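Local coordinates for vaginolysin (Gardnerella vaginalis, PDB 5IMY), which probably acts as a haemolytic toxin of the cholesterol-dependent cytolysin family, binding cholesterol in host membranes and inserting beta strands into them, at residues N26-L29 and W30-Y34; F56-N59 and G60-V63; R299-Q302 and N303-V306; I326-L329 and K330-Q334; K421-T424 and A425-T429. All coordinates share one frame; numbering follows the deposited sequence.

Contact 1 (N26-L29 and W30-Y34)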
loop_
_atom_site.group_PDB
_atom_site.type_symbol
_atom_site.label_atom_id
_atom_site.label_comp_id
_atom_site.label_asym_id
_atom_site.label_seq_id
_atom_site.Cartn_x
_atom_site.Cartn_y
_atom_site.Cartn_z
ATOM N N ASN A 26 12.811 -58.640 -1.333
ATOM C CA ASN A 26 11.864 -57.889 -0.517
ATOM C C ASN A 26 12.579 -57.062 0.544
ATOM O O ASN A 26 12.164 -55.939 0.851
ATOM C CB ASN A 26 10.863 -58.841 0.136
ATOM C CG ASN A 26 9.579 -58.976 -0.658
ATOM O OD1 ASN A 26 9.216 -58.091 -1.430
ATOM N ND2 ASN A 26 8.877 -60.087 -0.464
ATOM N N ASN A 27 13.655 -57.600 1.122
ATOM C CA ASN A 27 14.383 -56.859 2.147
ATOM C C ASN A 27 15.149 -55.691 1.541
ATOM O O ASN A 27 15.268 -54.630 2.163
ATOM C CB ASN A 27 15.335 -57.792 2.897
ATOM C CG ASN A 27 14.615 -58.683 3.890
ATOM O OD1 ASN A 27 13.528 -58.356 4.362
ATOM N ND2 ASN A 27 15.227 -59.815 4.217
ATOM N N TYR A 28 15.676 -55.864 0.326
ATOM C CA TYR A 28 16.418 -54.780 -0.309
ATOM C C TYR A 28 15.505 -53.607 -0.644
ATOM O O TYR A 28 15.870 -52.447 -0.418
ATOM C CB TYR A 28 17.118 -55.292 -1.567
ATOM C CG TYR A 28 17.819 -54.209 -2.353
ATOM C CD1 TYR A 28 18.971 -53.607 -1.867
ATOM C CD2 TYR A 28 17.328 -53.788 -3.582
ATOM C CE1 TYR A 28 19.615 -52.614 -2.580
ATOM C CE2 TYR A 28 17.966 -52.797 -4.305
ATOM C CZ TYR A 28 19.109 -52.213 -3.798
ATOM O OH TYR A 28 19.750 -51.226 -4.510
ATOM N N LEU A 29 14.314 -53.884 -1.178
ATOM C CA LEU A 29 13.399 -52.804 -1.533
ATOM C C LEU A 29 12.782 -52.161 -0.298
ATOM O O LEU A 29 12.494 -50.960 -0.307
ATOM C CB LEU A 29 12.302 -53.330 -2.460
ATOM C CG LEU A 29 12.774 -54.002 -3.754
ATOM C CD1 LEU A 29 11.580 -54.411 -4.602
ATOM C CD2 LEU A 29 13.709 -53.097 -4.544
ATOM N N TRP A 30 12.572 -52.937 0.768
ATOM C CA TRP A 30 12.010 -52.379 1.994
ATOM C C TRP A 30 13.027 -51.534 2.748
ATOM O O TRP A 30 12.653 -50.544 3.388
ATOM C CB TRP A 30 11.501 -53.501 2.898
ATOM C CG TRP A 30 10.143 -54.031 2.547
ATOM C CD1 TRP A 30 9.111 -53.341 1.979
ATOM C CD2 TRP A 30 9.672 -55.368 2.743
ATOM N NE1 TRP A 30 8.025 -54.165 1.815
ATOM C CE2 TRP A 30 8.344 -55.417 2.273
ATOM C CE3 TRP A 30 10.243 -56.530 3.271
ATOM C CZ2 TRP A 30 7.579 -56.580 2.315
ATOM C CZ3 TRP A 30 9.481 -57.684 3.313
ATOM C CH2 TRP A 30 8.165 -57.701 2.837
ATOM N N ASP A 31 14.304 -51.902 2.692
ATOM C CA ASP A 31 15.340 -51.246 3.476
ATOM C C ASP A 31 16.005 -50.090 2.740
ATOM O O ASP A 31 17.012 -49.563 3.226
ATOM C CB ASP A 31 16.397 -52.267 3.903
ATOM C CG ASP A 31 15.821 -53.380 4.756
ATOM O OD1 ASP A 31 14.662 -53.247 5.208
ATOM O OD2 ASP A 31 16.528 -54.385 4.979
ATOM N N LEU A 32 15.480 -49.687 1.585
ATOM C CA LEU A 32 15.961 -48.474 0.941
ATOM C C LEU A 32 15.696 -47.274 1.842
ATOM O O LEU A 32 14.614 -47.136 2.418
ATOM C CB LEU A 32 15.275 -48.274 -0.411
ATOM C CG LEU A 32 15.567 -49.304 -1.505
ATOM C CD1 LEU A 32 14.551 -49.164 -2.625
ATOM C CD2 LEU A 32 16.981 -49.150 -2.044
ATOM N N GLN A 33 16.697 -46.407 1.969
ATOM C CA GLN A 33 16.625 -45.238 2.841
ATOM C C GLN A 33 16.759 -43.979 1.995
ATOM O O GLN A 33 17.857 -43.651 1.533
ATOM C CB GLN A 33 17.717 -45.287 3.905
ATOM C CG GLN A 33 17.308 -45.978 5.189
ATOM C CD GLN A 33 18.475 -46.163 6.136
ATOM O OE1 GLN A 33 19.490 -46.761 5.779
ATOM N NE2 GLN A 33 18.340 -45.642 7.349
ATOM N N TYR A 34 15.650 -43.268 1.808
ATOM C CA TYR A 34 15.668 -41.990 1.115
ATOM C C TYR A 34 14.659 -41.055 1.763
ATOM O O TYR A 34 13.757 -41.478 2.488
ATOM C CB TYR A 34 15.358 -42.149 -0.380
ATOM C CG TYR A 34 14.120 -42.963 -0.668
ATOM C CD1 TYR A 34 12.888 -42.348 -0.863
ATOM C CD2 TYR A 34 14.182 -44.347 -0.747
ATOM C CE1 TYR A 34 11.754 -43.092 -1.127
ATOM C CE2 TYR A 34 13.056 -45.100 -1.012
ATOM C CZ TYR A 34 11.842 -44.467 -1.202
ATOM O OH TYR A 34 10.715 -45.214 -1.466
#
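Trp30 folds back over Asn26, one helical turn earlier in the chain, and shows how an aromatic side chain can lie along the last turn of a helix. Its CB already sits 3.3 Å from Asn26 O, the carbonyl that also accepts the backbone bond from Trp30 N (3.0 Å). With CG beside the backbone N (chi1 -81°), the indole runs back along the helix. CE3 comes to 3.1 Å from Asn26 O, and CZ3 then reaches Asn26 CB at 3.7 Å. At the far rim, CH2 faces Asn26 CG at 4.0 Å. Amide and indole are stacked with their planes only 18° apart, and Asn26 CB makes a CH-pi contact over the six-membered ring. Asn27 OD1 approaches the indole at its edge, near CE3. Meanwhile Asp31 N bonds to Asn27 O at 2.9 Å, just where the chain leaves helical geometry. Beyond that point, Leu32 CD2 is laid over one face of the Tyr28 ring, 4.1 Å from CZ. The amide of Asn26 is fixed by Ala230 N at OD1 and by Ser228 OG at ND2, while Tyr28 OH bonds to Val247 O. Asn26 thus spends its polar atoms on the neighbouring loop and offers Trp30 its amide face, so the stack probably rests on dispersion between flat groups, with no hydrogen bond between the two side chains.

Contact 2 (F56-N59 and G60-V63)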
loop_
_atom_site.group_PDB
_atom_site.type_symbol
_atom_site.label_atom_id
_atom_site.label_comp_id
_atom_site.label_asym_id
_atom_site.label_seq_id
_atom_site.Cartn_x
_atom_site.Cartn_y
_atom_site.Cartn_z
ATOM N N PHE A 56 2.582 5.720 -15.789
ATOM C CA PHE A 56 2.391 6.515 -16.994
ATOM C C PHE A 56 0.937 6.974 -17.025
ATOM O O PHE A 56 0.132 6.598 -16.167
ATOM C CB PHE A 56 2.779 5.726 -18.249
ATOM C CG PHE A 56 2.241 4.326 -18.277
ATOM C CD1 PHE A 56 1.021 4.051 -18.868
ATOM C CD2 PHE A 56 2.960 3.284 -17.717
ATOM C CE1 PHE A 56 0.525 2.762 -18.900
ATOM C CE2 PHE A 56 2.470 1.993 -17.742
ATOM C CZ PHE A 56 1.250 1.731 -18.334
ATOM N N ASN A 57 0.597 7.795 -18.028
ATOM C CA ASN A 57 -0.682 8.512 -18.060
ATOM C C ASN A 57 -1.317 8.403 -19.450
ATOM O O ASN A 57 -1.391 9.387 -20.187
ATOM C CB ASN A 57 -0.485 9.980 -17.670
ATOM C CG ASN A 57 -0.690 10.227 -16.192
ATOM O OD1 ASN A 57 -1.643 9.731 -15.594
ATOM N ND2 ASN A 57 0.199 11.011 -15.595
ATOM N N LYS A 58 -1.800 7.212 -19.803
ATOM C CA LYS A 58 -2.562 7.066 -21.039
ATOM C C LYS A 58 -3.763 8.003 -21.005
ATOM O O LYS A 58 -4.651 7.851 -20.161
ATOM C CB LYS A 58 -3.006 5.611 -21.226
ATOM C CG LYS A 58 -3.904 5.335 -22.449
ATOM C CD LYS A 58 -3.555 6.195 -23.672
ATOM C CE LYS A 58 -4.405 5.839 -24.886
ATOM N NZ LYS A 58 -4.182 6.785 -26.021
ATOM N N ASN A 59 -3.796 8.950 -21.950
ATOM C CA ASN A 59 -4.742 10.065 -21.966
ATOM C C ASN A 59 -5.194 10.414 -20.551
ATOM O O ASN A 59 -4.543 11.218 -19.875
ATOM C CB ASN A 59 -5.937 9.782 -22.899
ATOM C CG ASN A 59 -6.579 8.414 -22.685
ATOM O OD1 ASN A 59 -5.925 7.449 -22.316
ATOM N ND2 ASN A 59 -7.878 8.332 -22.947
ATOM N N GLY A 60 -6.296 9.831 -20.085
ATOM C CA GLY A 60 -6.648 9.929 -18.683
ATOM C C GLY A 60 -5.926 8.857 -17.895
ATOM O O GLY A 60 -4.724 8.974 -17.645
ATOM N N GLU A 61 -6.663 7.812 -17.510
ATOM C CA GLU A 61 -6.126 6.572 -16.952
ATOM C C GLU A 61 -4.706 6.701 -16.406
ATOM O O GLU A 61 -3.740 6.724 -17.176
ATOM C CB GLU A 61 -6.161 5.474 -18.020
ATOM C CG GLU A 61 -6.514 4.101 -17.481
ATOM C CD GLU A 61 -6.354 3.008 -18.519
ATOM O OE1 GLU A 61 -5.662 3.245 -19.532
ATOM O OE2 GLU A 61 -6.922 1.914 -18.323
ATOM N N PHE A 62 -4.568 6.783 -15.085
ATOM C CA PHE A 62 -3.261 6.804 -14.436
ATOM C C PHE A 62 -2.893 5.376 -14.057
ATOM O O PHE A 62 -3.485 4.800 -13.140
ATOM C CB PHE A 62 -3.278 7.714 -13.211
ATOM C CG PHE A 62 -1.966 7.771 -12.479
ATOM C CD1 PHE A 62 -0.836 8.274 -13.099
ATOM C CD2 PHE A 62 -1.865 7.330 -11.172
ATOM C CE1 PHE A 62 0.369 8.330 -12.433
ATOM C CE2 PHE A 62 -0.662 7.386 -10.498
ATOM C CZ PHE A 62 0.458 7.887 -11.130
ATOM N N VAL A 63 -1.909 4.810 -14.751
ATOM C CA VAL A 63 -1.552 3.400 -14.618
ATOM C C VAL A 63 -0.300 3.281 -13.760
ATOM O O VAL A 63 0.702 3.962 -14.010
ATOM C CB VAL A 63 -1.327 2.758 -15.998
ATOM C CG1 VAL A 63 -1.052 1.262 -15.861
ATOM C CG2 VAL A 63 -2.526 3.005 -16.906
#
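Phe56 and Val63 face each other across the end of a beta hairpin, and the ring takes the valine on its face. Val63 CB stands 3.9 Å from the ring centroid, 28° off the normal, in a CH-pi contact, while CG1 presses on Phe56 CZ at 3.4 Å. Phe56 CG lies between the backbone N and the carbonyl carbon (chi1 46°), which swings the ring over its partner. The backbones of this antiparallel hydrogen-bonded pair exchange two hydrogen bonds, Phe56 N to Val63 O and Val63 N to Phe56 O, both 3.1 Å. The sheet face bearing Asn57 and Phe62 meets differently: Asn57 OD1 comes to the ring edge, 3.0 Å from Phe62 CD1, with amide and ring planes 38° apart. The turn Lys58-Glu61 closes the hairpin. Alongside runs strand 363-389, whose Tyr377 exchanges backbone bonds with Phe62 and meets its ring, and whose Val374 and Ser376 touch Val63; Asn49 of the second subunit packs on Phe62.

Contact 3 (R299-Q302 and N303-V306)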
loop_
_atom_site.group_PDB
_atom_site.type_symbol
_atom_site.label_atom_id
_atom_site.label_comp_id
_atom_site.label_asym_id
_atom_site.label_seq_id
_atom_site.Cartn_x
_atom_site.Cartn_y
_atom_site.Cartn_z
ATOM N N ARG A 299 -17.761 -6.548 -17.374
ATOM C CA ARG A 299 -17.025 -5.714 -18.320
ATOM C C ARG A 299 -15.645 -6.284 -18.622
ATOM O O ARG A 299 -15.165 -6.169 -19.754
ATOM C CB ARG A 299 -16.902 -4.287 -17.783
ATOM C CG ARG A 299 -18.187 -3.746 -17.179
ATOM C CD ARG A 299 -18.241 -2.229 -17.203
ATOM N NE ARG A 299 -17.136 -1.620 -16.467
ATOM C CZ ARG A 299 -17.158 -1.328 -15.168
ATOM N NH1 ARG A 299 -18.232 -1.588 -14.432
ATOM N NH2 ARG A 299 -16.097 -0.770 -14.601
ATOM N N ILE A 300 -14.994 -6.899 -17.633
ATOM C CA ILE A 300 -13.685 -7.498 -17.871
ATOM C C ILE A 300 -13.805 -8.666 -18.841
ATOM O O ILE A 300 -12.953 -8.852 -19.718
ATOM C CB ILE A 300 -13.046 -7.934 -16.539
ATOM C CG1 ILE A 300 -12.980 -6.759 -15.555
ATOM C CG2 ILE A 300 -11.656 -8.519 -16.773
ATOM C CD1 ILE A 300 -12.355 -5.492 -16.119
ATOM N N LEU A 301 -14.863 -9.467 -18.707
ATOM C CA LEU A 301 -14.991 -10.681 -19.501
ATOM C C LEU A 301 -15.459 -10.415 -20.928
ATOM O O LEU A 301 -15.336 -11.306 -21.776
ATOM C CB LEU A 301 -15.940 -11.657 -18.800
ATOM C CG LEU A 301 -15.464 -12.126 -17.416
ATOM C CD1 LEU A 301 -16.485 -13.046 -16.779
ATOM C CD2 LEU A 301 -14.109 -12.825 -17.490
ATOM N N GLN A 302 -15.987 -9.223 -21.222
ATOM C CA GLN A 302 -16.202 -8.843 -22.614
ATOM C C GLN A 302 -14.908 -8.437 -23.304
ATOM O O GLN A 302 -14.907 -8.257 -24.525
ATOM C CB GLN A 302 -17.190 -7.674 -22.743
ATOM C CG GLN A 302 -18.347 -7.646 -21.759
ATOM C CD GLN A 302 -19.325 -8.791 -21.946
ATOM O OE1 GLN A 302 -19.686 -9.474 -20.988
ATOM N NE2 GLN A 302 -19.779 -8.992 -23.176
ATOM N N ASN A 303 -13.821 -8.266 -22.550
ATOM C CA ASN A 303 -12.532 -7.863 -23.099
ATOM C C ASN A 303 -11.459 -8.925 -22.899
ATOM O O ASN A 303 -10.270 -8.627 -23.066
ATOM C CB ASN A 303 -12.081 -6.543 -22.469
ATOM C CG ASN A 303 -12.412 -5.344 -23.332
ATOM O OD1 ASN A 303 -11.663 -4.999 -24.247
ATOM N ND2 ASN A 303 -13.537 -4.702 -23.047
ATOM N N THR A 304 -11.844 -10.150 -22.554
ATOM C CA THR A 304 -10.897 -11.223 -22.279
ATOM C C THR A 304 -10.765 -12.089 -23.528
ATOM O O THR A 304 -11.707 -12.793 -23.907
ATOM C CB THR A 304 -11.355 -12.053 -21.083
ATOM O OG1 THR A 304 -11.484 -11.208 -19.933
ATOM C CG2 THR A 304 -10.357 -13.166 -20.782
ATOM N N SER A 305 -9.601 -12.029 -24.167
ATOM C CA SER A 305 -9.294 -12.960 -25.242
ATOM C C SER A 305 -8.980 -14.331 -24.655
ATOM O O SER A 305 -8.366 -14.440 -23.590
ATOM C CB SER A 305 -8.108 -12.456 -26.064
ATOM O OG SER A 305 -8.114 -13.000 -27.370
ATOM N N VAL A 306 -9.414 -15.379 -25.348
ATOM C CA VAL A 306 -9.223 -16.754 -24.898
ATOM C C VAL A 306 -8.511 -17.528 -25.996
ATOM O O VAL A 306 -8.950 -17.528 -27.151
ATOM C CB VAL A 306 -10.560 -17.424 -24.527
ATOM C CG1 VAL A 306 -10.406 -18.943 -24.417
ATOM C CG2 VAL A 306 -11.077 -16.860 -23.213
#
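The backbone leaves helix 298-301 through Ile300 O, which accepts from Asn303 N, three residues on, at 3.0 Å, while Thr304 N, four residues on, lies too badly angled to bond. The side chain of Thr304 takes over that role: its OG1 donates to Ile300 O at 2.8 Å. The two donors reach the carbonyl from opposite faces of its plane, 46° out of it for the hydroxyl and 58° for the amide, so neither follows a lone pair and the oxygen is gripped from above and below. Thr304 can do this because OG1 lies beside its own backbone N (chi1 -58°), turned back to the helix end. This is a helix-to-strand junction in which a threonine hydroxyl substitutes for the missing helical amide where the chain passes into strand 305-311, which joins the sheet beside strand 263-271. Leu301 and Thr304 lie side by side and point the same way; CD2 of Leu301 passes 3.9 Å from Thr304 OG1. Ile300 CG2 also comes to 4.2 Å of Thr304 OG1, so both hydrocarbon groups lie near the hydroxyl. Asn303 keeps its CB 3.7 Å from Ile300 O, and its carbonyl accepts from Thr271 OG1. Leu301 continues onto Ala281 and Ala285 of helix 278-286, and Phe278 of that helix touches both Ile300 and Thr304.

Contact 4 (I326-L329 and K330-Q334)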
loop_
_atom_site.group_PDB
_atom_site.type_symbol
_atom_site.label_atom_id
_atom_site.label_comp_id
_atom_site.label_asym_id
_atom_site.label_seq_id
_atom_site.Cartn_x
_atom_site.Cartn_y
_atom_site.Cartn_z
ATOM N N ILE A 326 -14.869 -15.959 -23.513
ATOM C CA ILE A 326 -15.343 -16.887 -22.491
ATOM C C ILE A 326 -16.338 -17.876 -23.082
ATOM O O ILE A 326 -16.416 -19.027 -22.639
ATOM C CB ILE A 326 -15.949 -16.110 -21.305
ATOM C CG1 ILE A 326 -14.893 -15.198 -20.663
ATOM C CG2 ILE A 326 -16.530 -17.067 -20.265
ATOM C CD1 ILE A 326 -13.670 -15.928 -20.114
ATOM N N ASP A 327 -17.106 -17.457 -24.092
ATOM C CA ASP A 327 -18.063 -18.372 -24.707
ATOM C C ASP A 327 -17.366 -19.423 -25.563
ATOM O O ASP A 327 -17.879 -20.537 -25.708
ATOM C CB ASP A 327 -19.086 -17.593 -25.536
ATOM C CG ASP A 327 -20.247 -17.084 -24.701
ATOM O OD1 ASP A 327 -20.586 -17.730 -23.688
ATOM O OD2 ASP A 327 -20.823 -16.035 -25.062
ATOM N N THR A 328 -16.208 -19.093 -26.143
ATOM C CA THR A 328 -15.392 -20.119 -26.785
ATOM C C THR A 328 -14.980 -21.178 -25.773
ATOM O O THR A 328 -15.106 -22.382 -26.024
ATOM C CB THR A 328 -14.157 -19.485 -27.432
ATOM O OG1 THR A 328 -14.555 -18.700 -28.564
ATOM C CG2 THR A 328 -13.151 -20.554 -27.881
ATOM N N LEU A 329 -14.485 -20.739 -24.615
ATOM C CA LEU A 329 -14.096 -21.667 -23.560
ATOM C C LEU A 329 -15.256 -22.573 -23.166
ATOM O O LEU A 329 -15.133 -23.803 -23.185
ATOM C CB LEU A 329 -13.593 -20.884 -22.347
ATOM C CG LEU A 329 -13.277 -21.683 -21.080
ATOM C CD1 LEU A 329 -11.946 -22.402 -21.218
ATOM C CD2 LEU A 329 -13.289 -20.769 -19.868
ATOM N N LYS A 330 -16.398 -21.979 -22.809
ATOM C CA LYS A 330 -17.502 -22.763 -22.269
ATOM C C LYS A 330 -18.043 -23.771 -23.274
ATOM O O LYS A 330 -18.624 -24.784 -22.866
ATOM C CB LYS A 330 -18.620 -21.832 -21.793
ATOM C CG LYS A 330 -18.155 -20.821 -20.755
ATOM C CD LYS A 330 -19.185 -20.588 -19.661
ATOM C CE LYS A 330 -19.315 -21.796 -18.746
ATOM N NZ LYS A 330 -19.916 -21.436 -17.430
ATOM N N ALA A 331 -17.865 -23.527 -24.574
ATOM C CA ALA A 331 -18.231 -24.534 -25.563
ATOM C C ALA A 331 -17.250 -25.701 -25.545
ATOM O O ALA A 331 -17.661 -26.866 -25.573
ATOM C CB ALA A 331 -18.291 -23.908 -26.956
ATOM N N LEU A 332 -15.948 -25.406 -25.491
ATOM C CA LEU A 332 -14.948 -26.468 -25.446
ATOM C C LEU A 332 -15.107 -27.335 -24.205
ATOM O O LEU A 332 -14.849 -28.542 -24.256
ATOM C CB LEU A 332 -13.542 -25.866 -25.495
ATOM C CG LEU A 332 -13.185 -25.106 -26.776
ATOM C CD1 LEU A 332 -11.852 -24.393 -26.620
ATOM C CD2 LEU A 332 -13.151 -26.043 -27.975
ATOM N N ILE A 333 -15.525 -26.745 -23.084
ATOM C CA ILE A 333 -15.762 -27.528 -21.874
ATOM C C ILE A 333 -16.900 -28.513 -22.099
ATOM O O ILE A 333 -16.753 -29.722 -21.883
ATOM C CB ILE A 333 -16.059 -26.598 -20.682
ATOM C CG1 ILE A 333 -14.914 -25.601 -20.459
ATOM C CG2 ILE A 333 -16.317 -27.409 -19.419
ATOM C CD1 ILE A 333 -13.534 -26.219 -20.412
ATOM N N GLN A 334 -18.055 -28.010 -22.538
ATOM C CA GLN A 334 -19.249 -28.836 -22.642
ATOM C C GLN A 334 -19.173 -29.855 -23.769
ATOM O O GLN A 334 -20.005 -30.767 -23.808
ATOM C CB GLN A 334 -20.479 -27.946 -22.830
ATOM C CG GLN A 334 -21.716 -28.442 -22.099
ATOM C CD GLN A 334 -21.514 -28.510 -20.596
ATOM O OE1 GLN A 334 -20.718 -27.758 -20.031
ATOM N NE2 GLN A 334 -22.226 -29.420 -19.943
#
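Thr328 O is approached by two backbone amides one turn further along helix 326-335: Leu332 N donates at 3.2 Å and nearly straight (165°), while Ala331 N adds a weak second bond. Ala331 N has its stronger partner in Asp327 O, so it is shared between two carbonyls. On the side next to strand 263-271, Ile333 N bonds to Leu329 O at 3.0 Å, and Leu329 CD1 meets Ile333 CD1 at 4.2 Å. The base of the Lys330 side chain rests on the preceding turn: CG lies 3.1 Å from Ile326 O and 4.1 Å from Ile326 CG2. Leu332 settles its CG 3.4 Å from Thr328 O and reaches Ala308 and Ile310 on strand 305-311. At the first turn Asn325 OD1 accepts from Thr328 N. Chemically, the helix is amphipathic: amide bonds take up the carbonyls of Ile326 to Leu329, Asp327, Lys330 and Gln334 are exposed, and Ile326, Leu329, Leu332 and Ile333 bring hydrocarbon to the sheet.

Contact 5 (K421-T424 and A425-T429)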
loop_
_atom_site.group_PDB
_atom_site.type_symbol
_atom_site.label_atom_id
_atom_site.label_comp_id
_atom_site.label_asym_id
_atom_site.label_seq_id
_atom_site.Cartn_x
_atom_site.Cartn_y
_atom_site.Cartn_z
ATOM N N LYS A 421 -17.521 30.500 -1.365
ATOM C CA LYS A 421 -17.444 31.762 -2.086
ATOM C C LYS A 421 -18.791 32.105 -2.707
ATOM O O LYS A 421 -19.540 31.226 -3.140
ATOM C CB LYS A 421 -16.378 31.696 -3.180
ATOM C CG LYS A 421 -14.955 31.818 -2.672
ATOM C CD LYS A 421 -13.962 31.433 -3.754
ATOM C CE LYS A 421 -12.526 31.609 -3.290
ATOM N NZ LYS A 421 -11.556 31.247 -4.361
ATOM N N TYR A 422 -19.089 33.400 -2.749
ATOM C CA TYR A 422 -20.340 33.863 -3.334
ATOM C C TYR A 422 -20.316 33.683 -4.846
ATOM O O TYR A 422 -19.392 34.144 -5.524
ATOM C CB TYR A 422 -20.582 35.330 -2.980
ATOM C CG TYR A 422 -20.852 35.566 -1.511
ATOM C CD1 TYR A 422 -21.965 35.014 -0.896
ATOM C CD2 TYR A 422 -19.999 36.348 -0.744
ATOM C CE1 TYR A 422 -22.219 35.226 0.445
ATOM C CE2 TYR A 422 -20.246 36.567 0.600
ATOM C CZ TYR A 422 -21.359 36.003 1.188
ATOM O OH TYR A 422 -21.613 36.216 2.524
ATOM N N ARG A 423 -21.335 33.007 -5.371
ATOM C CA ARG A 423 -21.498 32.783 -6.803
ATOM C C ARG A 423 -22.736 33.541 -7.263
ATOM O O ARG A 423 -23.828 33.337 -6.721
ATOM C CB ARG A 423 -21.632 31.291 -7.108
ATOM C CG ARG A 423 -20.578 30.422 -6.437
ATOM C CD ARG A 423 -19.185 30.714 -6.966
ATOM N NE ARG A 423 -18.162 29.964 -6.243
ATOM C CZ ARG A 423 -16.853 30.133 -6.404
ATOM N NH1 ARG A 423 -16.394 31.035 -7.263
ATOM N NH2 ARG A 423 -16.000 29.400 -5.702
ATOM N N THR A 424 -22.568 34.408 -8.259
ATOM C CA THR A 424 -23.620 35.324 -8.679
ATOM C C THR A 424 -23.948 35.136 -10.156
ATOM O O THR A 424 -23.206 34.506 -10.913
ATOM C CB THR A 424 -23.211 36.780 -8.423
ATOM O OG1 THR A 424 -24.238 37.657 -8.906
ATOM C CG2 THR A 424 -21.896 37.103 -9.123
ATOM N N ALA A 425 -25.086 35.712 -10.550
ATOM C CA ALA A 425 -25.542 35.722 -11.936
ATOM C C ALA A 425 -25.361 34.353 -12.581
ATOM O O ALA A 425 -25.982 33.378 -12.147
ATOM C CB ALA A 425 -24.804 36.804 -12.728
ATOM N N HIS A 426 -24.523 34.263 -13.616
ATOM C CA HIS A 426 -24.197 32.992 -14.252
ATOM C C HIS A 426 -22.756 32.645 -13.903
ATOM O O HIS A 426 -21.825 33.356 -14.294
ATOM C CB HIS A 426 -24.393 33.054 -15.765
ATOM C CG HIS A 426 -24.350 31.711 -16.425
ATOM N ND1 HIS A 426 -23.171 31.112 -16.816
ATOM C CD2 HIS A 426 -25.337 30.844 -16.750
ATOM C CE1 HIS A 426 -23.436 29.938 -17.362
ATOM N NE2 HIS A 426 -24.744 29.751 -17.333
ATOM N N PHE A 427 -22.583 31.563 -13.152
ATOM C CA PHE A 427 -21.274 31.056 -12.770
ATOM C C PHE A 427 -21.133 29.641 -13.307
ATOM O O PHE A 427 -21.982 28.785 -13.037
ATOM C CB PHE A 427 -21.103 31.078 -11.247
ATOM C CG PHE A 427 -19.874 30.363 -10.761
ATOM C CD1 PHE A 427 -18.661 31.026 -10.658
ATOM C CD2 PHE A 427 -19.934 29.028 -10.394
ATOM C CE1 PHE A 427 -17.533 30.369 -10.205
ATOM C CE2 PHE A 427 -18.810 28.366 -9.942
ATOM C CZ PHE A 427 -17.607 29.037 -9.847
ATOM N N ASN A 428 -20.074 29.402 -14.077
ATOM C CA ASN A 428 -19.831 28.101 -14.682
ATOM C C ASN A 428 -18.377 27.708 -14.468
ATOM O O ASN A 428 -17.478 28.550 -14.555
ATOM C CB ASN A 428 -20.156 28.111 -16.180
ATOM C CG ASN A 428 -20.258 26.717 -16.764
ATOM O OD1 ASN A 428 -19.292 26.189 -17.315
ATOM N ND2 ASN A 428 -21.434 26.110 -16.642
ATOM N N THR A 429 -18.154 26.428 -14.184
ATOM C CA THR A 429 -16.805 25.917 -13.988
ATOM C C THR A 429 -16.859 24.400 -13.940
ATOM O O THR A 429 -17.884 23.814 -13.577
ATOM C CB THR A 429 -16.169 26.461 -12.700
ATOM O OG1 THR A 429 -14.802 26.040 -12.624
ATOM C CG2 THR A 429 -16.917 25.960 -11.466
#
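Contact with the flat face and rim of a phenyl ring carries this turn, and it is made by Arg423 and Phe427. Arg423 CD sits squarely over the middle of the phenyl ring, 3.5 Å from its centroid and 6° off the normal, a CH-pi contact. The guanidinium continues past the rim beside CE1 and CZ, its plane 30° from the phenyl's, with Phe427 CZ under one of its faces; NH1 comes to 3.2 Å from Phe427 CE1, and Arg423 CZ to 3.7 Å from Phe427 CZ. Arg423 bends at chi2 (-66°), which brings its chain down onto the ring. Lys421 CB lies over the opposite face of the guanidinium, so both faces have a neighbour, each offset toward the rim. Of polar bonds there are none across the turn itself: the guanidinium is anchored instead through NH2 to Gly418 O. The backbone reverses at Ala425, whose phi is positive, and Thr424 O stays 3.0 Å from His426 N at an angle too poor for a hydrogen bond. Within the beta-sandwich domain, strand 426-433 pairs with strand 363-389 through backbone bonds of Phe427 to His386 and Thr429 to Leu384. Arg423 bonds to Ala392 through its backbone, and Tyr394 touches both Arg423 and Phe427.

From the N terminus, contact 1 ends helix 22-30 and contact 2 closes the hairpin of strands 51-57 and 62-76, their centres about 64 Å apart. Contact 3 then turns helix 298-301 into strand 305-311, and contact 4 lies on helix 326-335, the next helix after that strand. All five are local contacts in series; none crosses or encloses another. Contacts 3 and 4 alone touch: Leu301 and Val306 pack on Ile326, and Val306 on Leu329, joining helix 326-335 to both helix 298-301 and strand 305-311. Contact 5 starts strand 426-433 some 91 Å, centre to centre, from contact 1. It shares a sheet with contact 2 through strand 363-389, which links the elongated body to the beta sandwich.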